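Local coordinates for dehydroquinate synthase (Thermus thermophilus, PDB 1UJN), which probably converts 3-deoxy-D-arabino-heptulosonate 7-phosphate to 3-dehydroquinate in chorismate biosynthesis, with NAD and a divalent metal, zinc or cobalt, at residues E155-A158 with L159-L162; L270-P273 with V274-L277. All blocks are in the same frame, centred on the assembly; numbering follows the deposited sequence.

Contact 1 of 2, residues E155-A158 with L159-L162; sequences ELRA and LKTL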
loop_
_atom_site.group_PDB
_atom_site.type_symbol
_atom_site.label_atom_id
_atom_site.label_comp_id
_atom_site.label_asym_id
_atom_site.label_seq_id
_atom_site.Cartn_x
_atom_site.Cartn_y
_atom_site.Cartn_z
ATOM N N GLU A 155 18.765 11.010 -16.185
ATOM C CA GLU A 155 19.964 11.751 -16.552
ATOM C C GLU A 155 20.892 10.789 -17.272
ATOM O O GLU A 155 21.494 9.922 -16.648
ATOM C CB GLU A 155 20.643 12.283 -15.291
ATOM C CG GLU A 155 21.968 12.979 -15.545
ATOM C CD GLU A 155 21.858 14.044 -16.607
ATOM O OE1 GLU A 155 21.060 14.992 -16.427
ATOM O OE2 GLU A 155 22.569 13.930 -17.629
ATOM N N LEU A 156 21.008 10.947 -18.584
ATOM C CA LEU A 156 21.852 10.060 -19.375
ATOM C C LEU A 156 23.326 10.093 -18.963
ATOM O O LEU A 156 24.036 9.107 -19.124
ATOM C CB LEU A 156 21.688 10.388 -20.865
ATOM C CG LEU A 156 20.236 10.254 -21.347
ATOM C CD1 LEU A 156 20.136 10.598 -22.826
ATOM C CD2 LEU A 156 19.741 8.834 -21.097
ATOM N N ARG A 157 23.788 11.214 -18.417
ATOM C CA ARG A 157 25.177 11.275 -18.006
ATOM C C ARG A 157 25.459 10.240 -16.925
ATOM O O ARG A 157 26.592 9.842 -16.689
ATOM C CB ARG A 157 25.455 12.679 -17.469
ATOM C CG ARG A 157 26.913 12.863 -17.050
ATOM C CD ARG A 157 27.255 14.335 -16.791
ATOM N NE ARG A 157 26.190 14.985 -16.024
ATOM C CZ ARG A 157 26.261 14.907 -14.681
ATOM N NH1 ARG A 157 27.264 14.268 -14.105
ATOM N NH2 ARG A 157 25.312 15.482 -13.935
ATOM N N ALA A 158 24.402 9.752 -16.280
ATOM C CA ALA A 158 24.549 8.735 -15.246
ATOM C C ALA A 158 24.764 7.323 -15.798
ATOM O O ALA A 158 25.285 6.459 -15.100
ATOM C CB ALA A 158 23.330 8.755 -14.323
ATOM N N LEU A 159 24.366 7.091 -17.046
ATOM C CA LEU A 159 24.512 5.771 -17.665
ATOM C C LEU A 159 25.935 5.433 -18.105
ATOM O O LEU A 159 26.237 4.281 -18.418
ATOM C CB LEU A 159 23.602 5.657 -18.888
ATOM C CG LEU A 159 22.092 5.760 -18.694
ATOM C CD1 LEU A 159 21.408 5.738 -20.052
ATOM C CD2 LEU A 159 21.613 4.615 -17.824
ATOM N N LYS A 160 26.804 6.433 -18.133
ATOM C CA LYS A 160 28.176 6.223 -18.574
ATOM C C LYS A 160 29.027 5.342 -17.660
ATOM O O LYS A 160 29.963 4.692 -18.119
ATOM C CB LYS A 160 28.837 7.584 -18.797
ATOM C CG LYS A 160 28.127 8.389 -19.887
ATOM C CD LYS A 160 28.740 9.758 -20.116
ATOM C CE LYS A 160 27.770 10.651 -20.879
ATOM N NZ LYS A 160 28.087 12.102 -20.735
ATOM N N THR A 161 28.697 5.301 -16.374
ATOM C CA THR A 161 29.453 4.475 -15.436
ATOM C C THR A 161 28.838 3.086 -15.301
ATOM O O THR A 161 29.327 2.242 -14.552
ATOM C CB THR A 161 29.494 5.116 -14.041
ATOM O OG1 THR A 161 30.138 4.219 -13.128
ATOM C CG2 THR A 161 28.080 5.414 -13.550
ATOM N N LEU A 162 27.765 2.857 -16.045
ATOM C CA LEU A 162 27.053 1.588 -16.004
ATOM C C LEU A 162 27.804 0.466 -16.719
ATOM O O LEU A 162 28.270 0.643 -17.842
ATOM C CB LEU A 162 25.671 1.778 -16.642
ATOM C CG LEU A 162 24.622 0.677 -16.489
ATOM C CD1 LEU A 162 24.290 0.479 -15.011
ATOM C CD2 LEU A 162 23.375 1.059 -17.270
#

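Contact 2 of 2, residues L270-P273 with V274-L277; sequences LLPP and VRRL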
loop_
_atom_site.group_PDB
_atom_site.type_symbol
_atom_site.label_atom_id
_atom_site.label_comp_id
_atom_site.label_asym_id
_atom_site.label_seq_id
_atom_site.Cartn_x
_atom_site.Cartn_y
_atom_site.Cartn_z
ATOM N N LEU A 270 10.919 -14.317 -37.404
ATOM C CA LEU A 270 11.463 -13.297 -36.514
ATOM C C LEU A 270 12.765 -13.746 -35.863
ATOM O O LEU A 270 13.261 -13.097 -34.943
ATOM C CB LEU A 270 10.449 -12.947 -35.418
ATOM C CG LEU A 270 9.113 -12.350 -35.866
ATOM C CD1 LEU A 270 8.225 -12.107 -34.654
ATOM C CD2 LEU A 270 9.363 -11.054 -36.621
ATOM N N LEU A 271 13.317 -14.859 -36.339
ATOM C CA LEU A 271 14.558 -15.380 -35.784
ATOM C C LEU A 271 15.781 -14.512 -36.075
ATOM O O LEU A 271 16.644 -14.350 -35.213
ATOM C CB LEU A 271 14.801 -16.809 -36.281
ATOM C CG LEU A 271 14.006 -17.935 -35.604
ATOM C CD1 LEU A 271 14.455 -18.071 -34.158
ATOM C CD2 LEU A 271 12.516 -17.652 -35.678
ATOM N N PRO A 272 15.878 -13.945 -37.292
ATOM C CA PRO A 272 17.041 -13.103 -37.605
ATOM C C PRO A 272 17.251 -11.951 -36.623
ATOM O O PRO A 272 18.338 -11.793 -36.065
ATOM C CB PRO A 272 16.743 -12.619 -39.025
ATOM C CG PRO A 272 16.021 -13.789 -39.616
ATOM C CD PRO A 272 15.060 -14.169 -38.499
ATOM N N PRO A 273 16.210 -11.132 -36.391
ATOM C CA PRO A 273 16.349 -10.010 -35.460
ATOM C C PRO A 273 16.780 -10.469 -34.066
ATOM O O PRO A 273 17.627 -9.841 -33.428
ATOM C CB PRO A 273 14.951 -9.392 -35.450
ATOM C CG PRO A 273 14.406 -9.750 -36.800
ATOM C CD PRO A 273 14.851 -11.174 -36.958
ATOM N N VAL A 274 16.196 -11.570 -33.602
ATOM C CA VAL A 274 16.518 -12.094 -32.279
ATOM C C VAL A 274 17.912 -12.716 -32.232
ATOM O O VAL A 274 18.601 -12.609 -31.221
ATOM C CB VAL A 274 15.465 -13.131 -31.818
ATOM C CG1 VAL A 274 15.836 -13.688 -30.449
ATOM C CG2 VAL A 274 14.090 -12.473 -31.757
ATOM N N ARG A 275 18.335 -13.366 -33.314
ATOM C CA ARG A 275 19.670 -13.955 -33.328
ATOM C C ARG A 275 20.683 -12.821 -33.201
ATOM O O ARG A 275 21.636 -12.912 -32.424
ATOM C CB ARG A 275 19.926 -14.735 -34.621
ATOM C CG ARG A 275 19.046 -15.960 -34.816
ATOM C CD ARG A 275 19.683 -16.929 -35.811
ATOM N NE ARG A 275 18.775 -17.999 -36.212
ATOM C CZ ARG A 275 17.906 -17.907 -37.215
ATOM N NH1 ARG A 275 17.823 -16.792 -37.929
ATOM N NH2 ARG A 275 17.114 -18.931 -37.499
ATOM N N ARG A 276 20.464 -11.752 -33.964
ATOM C CA ARG A 276 21.339 -10.584 -33.923
ATOM C C ARG A 276 21.434 -10.068 -32.493
ATOM O O ARG A 276 22.525 -9.803 -31.987
ATOM C CB ARG A 276 20.801 -9.459 -34.816
ATOM C CG ARG A 276 21.356 -9.442 -36.228
ATOM C CD ARG A 276 21.131 -8.085 -36.894
ATOM N NE ARG A 276 19.722 -7.798 -37.161
ATOM C CZ ARG A 276 18.972 -8.462 -38.039
ATOM N NH1 ARG A 276 19.490 -9.462 -38.743
ATOM N NH2 ARG A 276 17.703 -8.122 -38.217
ATOM N N LEU A 277 20.276 -9.921 -31.857
ATOM C CA LEU A 277 20.192 -9.440 -30.484
ATOM C C LEU A 277 21.063 -10.267 -29.547
ATOM O O LEU A 277 21.813 -9.718 -28.735
ATOM C CB LEU A 277 18.740 -9.494 -29.994
ATOM C CG LEU A 277 18.526 -9.184 -28.507
ATOM C CD1 LEU A 277 18.813 -7.712 -28.252
ATOM C CD2 LEU A 277 17.103 -9.519 -28.096
#

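Contact 1 of 2, residues E155-A158 with L159-L162
K160 reaches back along the chain and lies over the backbone of R157. Its CB is 3.8 Å from R157 O, and CG keeps the same distance to that oxygen. CD remains close to R157 O. CE then moves on to the alpha carbon, 3.9 Å from R157 CA. The tip, NZ, ends beside R157 CG at 3.9 Å. The chain is extended beyond CG, and this carries the ammonium from the carbonyl to the side chain. The two side chains meet at a slant, K160 NZ against R157 CG. Their charged ends stay apart, and R157 NH2 makes a salt bridge to E45.

On the buried side, L156 and L159 lie side by side and point the same way. L156 CD2 touches L159 CD1 at 3.7 Å. Each leucine has CG beside its backbone N (chi1 -59° and -62°), which turns both side chains to the same side. The backbone ties them as well. L159 N donates to L156 O at 2.9 Å. A158 N to E155 O and L162 N to L159 O are bonds of the same three-residue span. These i to i+3 bonds make a run of tight turns and no regular helix. T161 CG2 rests 3.4 Å from A158 O.

The E155 carboxylate holds two parts of the chain. Its OE2 accepts R157 N on the anti side at 3.1 Å, while OE1 takes the backbone N-H groups of G19 and V20.

The segment links strand 151-155 to helix 164-181. The backbone of L156 bonds to G17, at the end of the neighbouring parallel strand 12-17. L156 and L159 both pack on L203 of helix 199-216, with L156 also on E200 and L159 on L199.

Contact 2 of 2, residues L270-P273 with V274-L277
R275 lays its guanidinium over L271 on the first turn of helix 271-281, with L270 at the N-cap. L271 CB sits over one face, 3.1 Å above the plane and offset toward the rim. R275 NH1 also runs beside the ring of P272, 3.9 Å from P272 CD. The R275 chain gets there by placing CG beside the backbone N (chi1 -65°) and staying extended to NE.

R276 bends at chi3 and brings one guanidinium face over P272 O. Its NH2 reaches P273 CA at 3.6 Å. P272 and P273 have no N-H to give; in the first turn of a helix such N-H groups would have no carbonyl within the helix to bond to. Their carbonyls are used normally: R276 N bonds to P272 O at 3.0 Å, and L277 N bonds to P273 O. R275 N closes the preceding alpha-helical turn on L271 O.

Further out, R275 NH2 makes a salt bridge to E340 of helix 327-342. With an alanine here in place of R275, E340 would probably lose this charged mate and L271 CB its guanidinium cover. L271 and V274 pack on L256 of helix 247-264, while P273 and L277 touch F175 of helix 164-181. R276 meets E190 in a loop. The opening N-H, that of L271, has a weak bond to D269 OD1. The V274 methyl CG2 lies 3.4 Å from L270 O.

Contacts 1 and 2 do not touch. Their centres are 27 Å apart and their nearest atoms about 15 Å. Contact 1 lies in the N-terminal half of the chain and contact 2 in the C-terminal half. Helix 164-181 relates them: it follows contact 1, and its F175 packs against contact 2. That helix carries E173, which with H231 and H247 forms the predicted zinc site. The L162 side chain is about 12 Å from that of E173, and the L277 side chain about 9 Å. L162 lies about 4 Å from the side chain of T119, a predicted NAD-binding residue. Both lie near the probable active site: contact 1 on its NAD side, contact 2 nearer its metal side.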